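Local coordinates for protein alpha-14 giardin (Giardia lamblia, PDB 3CHJ) that binds calcium and, as an annexin, probably phospholipid in a calcium-dependent way, and may serve as a calcium-regulated structural element linking the lipid bilayer to the underlying axoneme, at residues A[229-232]-A[233-237]; A[190-193]-A[194-198]. All coordinates share one frame; numbering follows the deposited sequence.

Contact 1 (A[229-232]-A[233-237])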
ATOM      1  N   ASP A 229      -0.269  -6.721  14.830  1.00 10.65           N
ATOM      2  CA  ASP A 229      -1.067  -7.880  14.389  1.00 10.22           C
ATOM      3  C   ASP A 229      -2.429  -7.423  13.906  1.00 10.01           C
ATOM      4  O   ASP A 229      -2.923  -7.887  12.859  1.00 10.05           O
ATOM      5  CB  ASP A 229      -1.367  -8.859  15.536  1.00 10.33           C
ATOM      6  CG  ASP A 229      -0.190  -9.714  15.941  1.00 12.87           C
ATOM      7  OD1 ASP A 229       0.859  -9.711  15.269  1.00 12.58           O
ATOM      8  OD2 ASP A 229      -0.358 -10.435  16.943  1.00 14.50           O
ATOM      9  N   GLU A 230      -3.097  -6.587  14.704  1.00  9.84           N
ATOM     10  CA  GLU A 230      -4.437  -6.129  14.353  1.00 10.63           C
ATOM     11  C   GLU A 230      -4.463  -5.308  13.070  1.00 10.12           C
ATOM     12  O   GLU A 230      -5.316  -5.525  12.217  1.00 10.84           O
ATOM     13  CB  GLU A 230      -5.037  -5.336  15.511  1.00 11.24           C
ATOM     14  CG  GLU A 230      -6.464  -4.939  15.281  1.00 13.56           C
ATOM     15  CD  GLU A 230      -7.044  -4.133  16.414  1.00 19.84           C
ATOM     16  OE1 GLU A 230      -6.304  -3.839  17.386  1.00 20.63           O
ATOM     17  OE2 GLU A 230      -8.239  -3.773  16.321  1.00 22.17           O
ATOM     18  N   TYR A 231      -3.511  -4.400  12.913  1.00  9.33           N
ATOM     19  CA  TYR A 231      -3.427  -3.608  11.692  1.00  9.84           C
ATOM     20  C   TYR A 231      -3.215  -4.541  10.486  1.00  9.62           C
ATOM     21  O   TYR A 231      -3.901  -4.410   9.455  1.00 10.39           O
ATOM     22  CB  TYR A 231      -2.272  -2.606  11.812  1.00 11.05           C
ATOM     23  CG  TYR A 231      -2.082  -1.843  10.538  1.00 10.54           C
ATOM     24  CD1 TYR A 231      -2.888  -0.746  10.226  1.00 11.00           C
ATOM     25  CD2 TYR A 231      -1.093  -2.215   9.645  1.00  9.09           C
ATOM     26  CE1 TYR A 231      -2.711  -0.050   9.012  1.00 14.03           C
ATOM     27  CE2 TYR A 231      -0.912  -1.530   8.426  1.00 11.31           C
ATOM     28  CZ  TYR A 231      -1.726  -0.436   8.136  1.00 12.03           C
ATOM     29  OH  TYR A 231      -1.554   0.256   6.947  1.00 13.86           O
ATOM     30  N   ALA A 232      -2.278  -5.478  10.622  1.00  9.86           N
ATOM     31  CA  ALA A 232      -1.914  -6.376   9.521  1.00  9.22           C
ATOM     32  C   ALA A 232      -3.101  -7.228   9.082  1.00  9.94           C
ATOM     33  O   ALA A 232      -3.377  -7.312   7.890  1.00 10.20           O
ATOM     34  CB  ALA A 232      -0.751  -7.246   9.902  1.00 10.19           C
ATOM     35  N   PHE A 233      -3.804  -7.845  10.025  1.00  9.87           N
ATOM     36  CA  PHE A 233      -4.942  -8.704   9.624  1.00  8.99           C
ATOM     37  C   PHE A 233      -6.135  -7.904   9.129  1.00  9.90           C
ATOM     38  O   PHE A 233      -6.861  -8.364   8.222  1.00 10.03           O
ATOM     39  CB  PHE A 233      -5.307  -9.694  10.732  1.00  9.77           C
ATOM     40  CG  PHE A 233      -4.391 -10.878  10.779  1.00  8.94           C
ATOM     41  CD1 PHE A 233      -4.762 -12.074  10.144  1.00 11.10           C
ATOM     42  CD2 PHE A 233      -3.162 -10.806  11.416  1.00  9.96           C
ATOM     43  CE1 PHE A 233      -3.909 -13.198  10.155  1.00 11.14           C
ATOM     44  CE2 PHE A 233      -2.300 -11.918  11.434  1.00 11.09           C
ATOM     45  CZ  PHE A 233      -2.684 -13.120  10.820  1.00 11.03           C
ATOM     46  N   LYS A 234      -6.346  -6.710   9.681  1.00  9.73           N
ATOM     47  CA  LYS A 234      -7.380  -5.824   9.130  1.00 10.30           C
ATOM     48  C   LYS A 234      -7.012  -5.409   7.699  1.00 10.37           C
ATOM     49  O   LYS A 234      -7.869  -5.409   6.800  1.00 10.68           O
ATOM     50  CB  LYS A 234      -7.535  -4.570   9.988  1.00 11.23           C
ATOM     51  CG  LYS A 234      -8.278  -4.766  11.290  1.00 11.58           C
ATOM     52  CD  LYS A 234      -8.300  -3.446  12.048  1.00 13.87           C
ATOM     53  CE  LYS A 234      -9.287  -3.551  13.182  1.00 18.80           C
ATOM     54  NZ  LYS A 234      -9.433  -2.252  13.912  1.00 22.53           N
ATOM     55  N   LEU A 235      -5.741  -5.066   7.491  1.00 10.38           N
ATOM     56  CA  LEU A 235      -5.285  -4.615   6.176  1.00 10.50           C
ATOM     57  C   LEU A 235      -5.420  -5.747   5.149  1.00 10.12           C
ATOM     58  O   LEU A 235      -5.929  -5.502   4.050  1.00 11.07           O
ATOM     59  CB  LEU A 235      -3.846  -4.093   6.266  1.00 11.15           C
ATOM     60  CG  LEU A 235      -3.321  -3.556   4.929  1.00 10.65           C
ATOM     61  CD1 LEU A 235      -4.115  -2.348   4.475  1.00 13.73           C
ATOM     62  CD2 LEU A 235      -1.818  -3.240   5.034  1.00 11.41           C
ATOM     63  N   ALA A 236      -5.028  -6.969   5.523  1.00  9.99           N
ATOM     64  CA  ALA A 236      -5.151  -8.140   4.646  1.00  9.91           C
ATOM     65  C   ALA A 236      -6.624  -8.401   4.356  1.00 10.57           C
ATOM     66  O   ALA A 236      -7.001  -8.650   3.206  1.00 10.68           O
ATOM     67  CB  ALA A 236      -4.514  -9.370   5.265  1.00 10.29           C
ATOM     68  N   HIS A 237      -7.454  -8.342   5.395  1.00  9.70           N
ATOM     69  CA  HIS A 237      -8.904  -8.471   5.192  1.00 10.37           C
ATOM     70  C   HIS A 237      -9.406  -7.504   4.122  1.00 10.82           C
ATOM     71  O   HIS A 237     -10.063  -7.895   3.154  1.00 10.85           O
ATOM     72  CB  HIS A 237      -9.694  -8.229   6.490  1.00 11.20           C
ATOM     73  CG  HIS A 237     -11.176  -8.203   6.266  1.00 11.95           C
ATOM     74  ND1 HIS A 237     -11.826  -7.103   5.747  1.00 14.46           N
ATOM     75  CD2 HIS A 237     -12.121  -9.159   6.432  1.00 15.16           C
ATOM     76  CE1 HIS A 237     -13.114  -7.383   5.607  1.00 15.52           C
ATOM     77  NE2 HIS A 237     -13.319  -8.619   6.031  1.00 16.24           N
TER
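Leu-235 puts its CB over one face of the Tyr-231 ring. Its CD2 meets the far part of the same ring, with Tyr-231 CE2 3.9 Å from Leu-235 CD2. The two side chains run side by side and point the same way. Tyr-231 has CG anti to its own N (chi1 176°), and this turns one face of the ring to Leu-235 CB. The phenol oxygen reaches other helices, bonding Asp-106 and Ser-250. At the edge of the Phe-233 ring, in plane, lies Asp-229 O, 3.3 Å from Phe-233 CD2. The ring also stacks with Phe-225, outside the segment. The Asp-229 carbonyl accepts the bond from Phe-233 N as well (3.0 Å to Asp-229 O, N-H...O 168°), so the backbone and the ring edge of one residue share an oxygen.

Glu-230 and Lys-234 form a salt bridge one turn apart. Both chains are extended beyond CG and lie alongside each other. Lys-234 NZ sits 3.1 Å from Glu-230 OE2, which it meets from above the carboxylate plane, 42° out of it. The aliphatic parts also touch, with Glu-230 CG 3.8 Å from Lys-234 CE.

Further backbone bonds join Leu-235 N to Tyr-231 O at 2.8 Å and Ala-236 N to Ala-232 O at 2.9 Å. The apolar sides of the helix are buried: Ala-232 touches Trp-145 of helix 144-154, and Leu-235 touches Ala-246 of helix 243-254. Repeated i to i+4 bonding, with a salt bridge on one side and apolar groups on others, marks a regular alpha helix in the all-helical annexin fold.

Contact 2 (A[190-193]-A[194-198])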
ATOM      1  N   ILE A 190      -3.251 -17.988   9.404  1.00 12.33           N
ATOM      2  CA  ILE A 190      -2.274 -17.818   8.329  1.00 12.82           C
ATOM      3  C   ILE A 190      -2.768 -18.411   7.012  1.00 13.37           C
ATOM      4  O   ILE A 190      -2.657 -17.794   5.971  1.00 13.42           O
ATOM      5  CB  ILE A 190      -0.878 -18.371   8.725  1.00 12.29           C
ATOM      6  CG1 ILE A 190      -0.375 -17.691  10.005  1.00 13.11           C
ATOM      7  CG2 ILE A 190       0.124 -18.209   7.576  1.00 12.49           C
ATOM      8  CD1 ILE A 190      -0.227 -16.159   9.916  1.00 15.58           C
ATOM      9  N   ARG A 191      -3.353 -19.606   7.073  1.00 13.46           N
ATOM     10  CA  ARG A 191      -3.852 -20.232   5.866  1.00 13.98           C
ATOM     11  C   ARG A 191      -4.881 -19.332   5.165  1.00 13.01           C
ATOM     12  O   ARG A 191      -4.797 -19.086   3.964  1.00 13.10           O
ATOM     13  CB  ARG A 191      -4.435 -21.617   6.181  1.00 14.77           C
ATOM     14  CG  ARG A 191      -5.003 -22.299   4.951  1.00 17.17           C
ATOM     15  CD  ARG A 191      -5.457 -23.745   5.200  1.00 16.28           C
ATOM     16  NE  ARG A 191      -6.551 -23.855   6.163  1.00 18.21           N
ATOM     17  CZ  ARG A 191      -6.401 -24.174   7.443  1.00 18.48           C
ATOM     18  NH1 ARG A 191      -5.199 -24.427   7.927  1.00 20.14           N
ATOM     19  NH2 ARG A 191      -7.459 -24.248   8.236  1.00 19.87           N
ATOM     20  N   ILE A 192      -5.840 -18.814   5.935  1.00 12.16           N
ATOM     21  CA  ILE A 192      -6.886 -18.009   5.324  1.00 12.05           C
ATOM     22  C   ILE A 192      -6.312 -16.695   4.798  1.00 12.03           C
ATOM     23  O   ILE A 192      -6.480 -16.343   3.621  1.00 12.70           O
ATOM     24  CB  ILE A 192      -8.021 -17.736   6.314  1.00 11.54           C
ATOM     25  CG1 ILE A 192      -8.726 -19.066   6.682  1.00 13.23           C
ATOM     26  CG2 ILE A 192      -9.014 -16.762   5.699  1.00 12.23           C
ATOM     27  CD1 ILE A 192      -9.647 -18.953   7.897  1.00 15.62           C
ATOM     28  N   PHE A 193      -5.619 -15.965   5.662  1.00 12.17           N
ATOM     29  CA  PHE A 193      -5.243 -14.614   5.281  1.00 11.69           C
ATOM     30  C   PHE A 193      -4.047 -14.544   4.344  1.00 11.91           C
ATOM     31  O   PHE A 193      -3.932 -13.580   3.555  1.00 12.91           O
ATOM     32  CB  PHE A 193      -5.046 -13.738   6.522  1.00 11.36           C
ATOM     33  CG  PHE A 193      -6.345 -13.314   7.158  1.00 11.83           C
ATOM     34  CD1 PHE A 193      -7.114 -14.219   7.909  1.00 11.63           C
ATOM     35  CD2 PHE A 193      -6.825 -12.008   6.988  1.00 11.69           C
ATOM     36  CE1 PHE A 193      -8.338 -13.827   8.468  1.00 12.82           C
ATOM     37  CE2 PHE A 193      -8.050 -11.622   7.550  1.00 13.87           C
ATOM     38  CZ  PHE A 193      -8.787 -12.502   8.288  1.00 12.80           C
ATOM     39  N   ALA A 194      -3.192 -15.569   4.373  1.00 11.98           N
ATOM     40  CA  ALA A 194      -2.032 -15.573   3.475  1.00 12.71           C
ATOM     41  C   ALA A 194      -2.255 -16.299   2.156  1.00 13.25           C
ATOM     42  O   ALA A 194      -1.593 -15.965   1.164  1.00 14.39           O
ATOM     43  CB  ALA A 194      -0.802 -16.154   4.161  1.00 12.57           C
ATOM     44  N   THR A 195      -3.146 -17.303   2.144  1.00 14.04           N
ATOM     45  CA  THR A 195      -3.251 -18.196   0.973  1.00 14.22           C
ATOM     46  C   THR A 195      -4.597 -18.193   0.237  1.00 14.37           C
ATOM     47  O   THR A 195      -4.705 -18.775  -0.852  1.00 14.46           O
ATOM     48  CB  THR A 195      -2.815 -19.670   1.277  1.00 15.19           C
ATOM     49  OG1 THR A 195      -3.887 -20.391   1.901  1.00 15.47           O
ATOM     50  CG2 THR A 195      -1.577 -19.718   2.164  1.00 15.88           C
ATOM     51  N   TYR A 196      -5.620 -17.549   0.804  1.00 13.54           N
ATOM     52  CA  TYR A 196      -6.891 -17.463   0.053  1.00 13.09           C
ATOM     53  C   TYR A 196      -6.775 -16.509  -1.131  1.00 13.29           C
ATOM     54  O   TYR A 196      -6.096 -15.475  -1.070  1.00 14.26           O
ATOM     55  CB  TYR A 196      -8.040 -16.987   0.946  1.00 13.03           C
ATOM     56  CG  TYR A 196      -8.821 -18.089   1.625  1.00 13.01           C
ATOM     57  CD1 TYR A 196      -8.184 -19.181   2.205  1.00 12.92           C
ATOM     58  CD2 TYR A 196     -10.227 -18.007   1.721  1.00 14.01           C
ATOM     59  CE1 TYR A 196      -8.926 -20.185   2.856  1.00 14.00           C
ATOM     60  CE2 TYR A 196     -10.945 -18.995   2.346  1.00 13.80           C
ATOM     61  CZ  TYR A 196     -10.289 -20.080   2.905  1.00 14.07           C
ATOM     62  OH  TYR A 196     -11.046 -21.047   3.537  1.00 16.62           O
ATOM     63  N   THR A 197      -7.435 -16.863  -2.227  1.00 14.15           N
ATOM     64  CA  THR A 197      -7.677 -15.911  -3.291  1.00 14.20           C
ATOM     65  C   THR A 197      -8.683 -14.836  -2.877  1.00 13.67           C
ATOM     66  O   THR A 197      -9.462 -15.018  -1.913  1.00 13.94           O
ATOM     67  CB  THR A 197      -8.233 -16.610  -4.562  1.00 13.93           C
ATOM     68  OG1 THR A 197      -9.489 -17.219  -4.248  1.00 15.86           O
ATOM     69  CG2 THR A 197      -7.268 -17.690  -5.050  1.00 15.72           C
ATOM     70  N   ARG A 198      -8.702 -13.734  -3.624  1.00 13.83           N
ATOM     71  CA  ARG A 198      -9.692 -12.677  -3.398  1.00 14.13           C
ATOM     72  C   ARG A 198     -11.118 -13.234  -3.482  1.00 14.87           C
ATOM     73  O   ARG A 198     -11.938 -12.952  -2.616  1.00 14.87           O
ATOM     74  CB  ARG A 198      -9.506 -11.527  -4.381  1.00 14.89           C
ATOM     75  CG  ARG A 198     -10.683 -10.547  -4.416  1.00 16.01           C
ATOM     76  CD  ARG A 198     -10.331  -9.183  -5.002  1.00 18.34           C
ATOM     77  NE  ARG A 198      -9.275  -8.505  -4.248  1.00 18.05           N
ATOM     78  CZ  ARG A 198      -8.032  -8.363  -4.692  1.00 17.02           C
ATOM     79  NH1 ARG A 198      -7.690  -8.825  -5.895  1.00 21.23           N
ATOM     80  NH2 ARG A 198      -7.124  -7.728  -3.956  1.00 17.71           N
TER
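Ile-192 and Tyr-196 make the main apolar contact. Ile-192 CG2 stands over the centre of the Tyr-196 ring, 4.2 Å from the centroid and only 5° off the ring normal, a CH-pi contact on one face. The other branch also takes part, with Ile-192 CG1 4.0 Å from Tyr-196 CE1. The two side chains lie side by side and point the same way. A smaller apolar contact joins Ile-190 CG2 and Ala-194 CB at 4.1 Å.

The hydrogen bonds follow the last turn of the helix. Ala-194 N gives a bond to Ile-190 O (2.8 Å). Arg-191 O is gripped twice by one residue: Thr-195 N lies 3.0 Å from it and Thr-195 OG1 2.6 Å. The hydroxyl can do this because OG1 stands between the backbone N and the carbonyl carbon (chi1 82°), turned back to the preceding turn. Thr-195 N meets that oxygen from above the carbonyl plane. Tyr-196 N closes the series with a longer bond of 3.2 Å to Ile-192 O. Tyr-196 is the first residue to leave helical phi/psi, and this is the last of the i to i+4 bonds here.

The polar ends have partners elsewhere in the chain: Arg-191 makes a salt bridge with Asp-168, which also bonds the Tyr-196 hydroxyl, and Arg-160 bonds Thr-195 OG1. Ile-192 of helix 186-195, with Tyr-196 just past its end, packs against helices 162-177 and 198-211. Ile-190, Phe-193 and Ala-194 rest on helix 144-154, and the Phe-193 ring also meets Phe-201 of helix 198-211 edge to face.

From the N terminus, contact 2 comes first and contact 1 follows; they are in series and neither nests nor crosses. Each closes only a local turn. Contact 2 lies at the C-terminal end of helix 186-195, where Thr-197 then acts as N-cap of the next helix. Contact 1 lies within helix 227-241, after helices 198-211 and 217-224. Their centres are about 12 Å apart, and they touch through apolar packing: the Phe-193 and Phe-233 rings meet edge to face, and Phe-193 CD2 is 3.9 Å from Ala-236 CB. Phe-233 CZ also reaches Ile-190 CD1 (4.0 Å). Both contacts pack on helix 144-154.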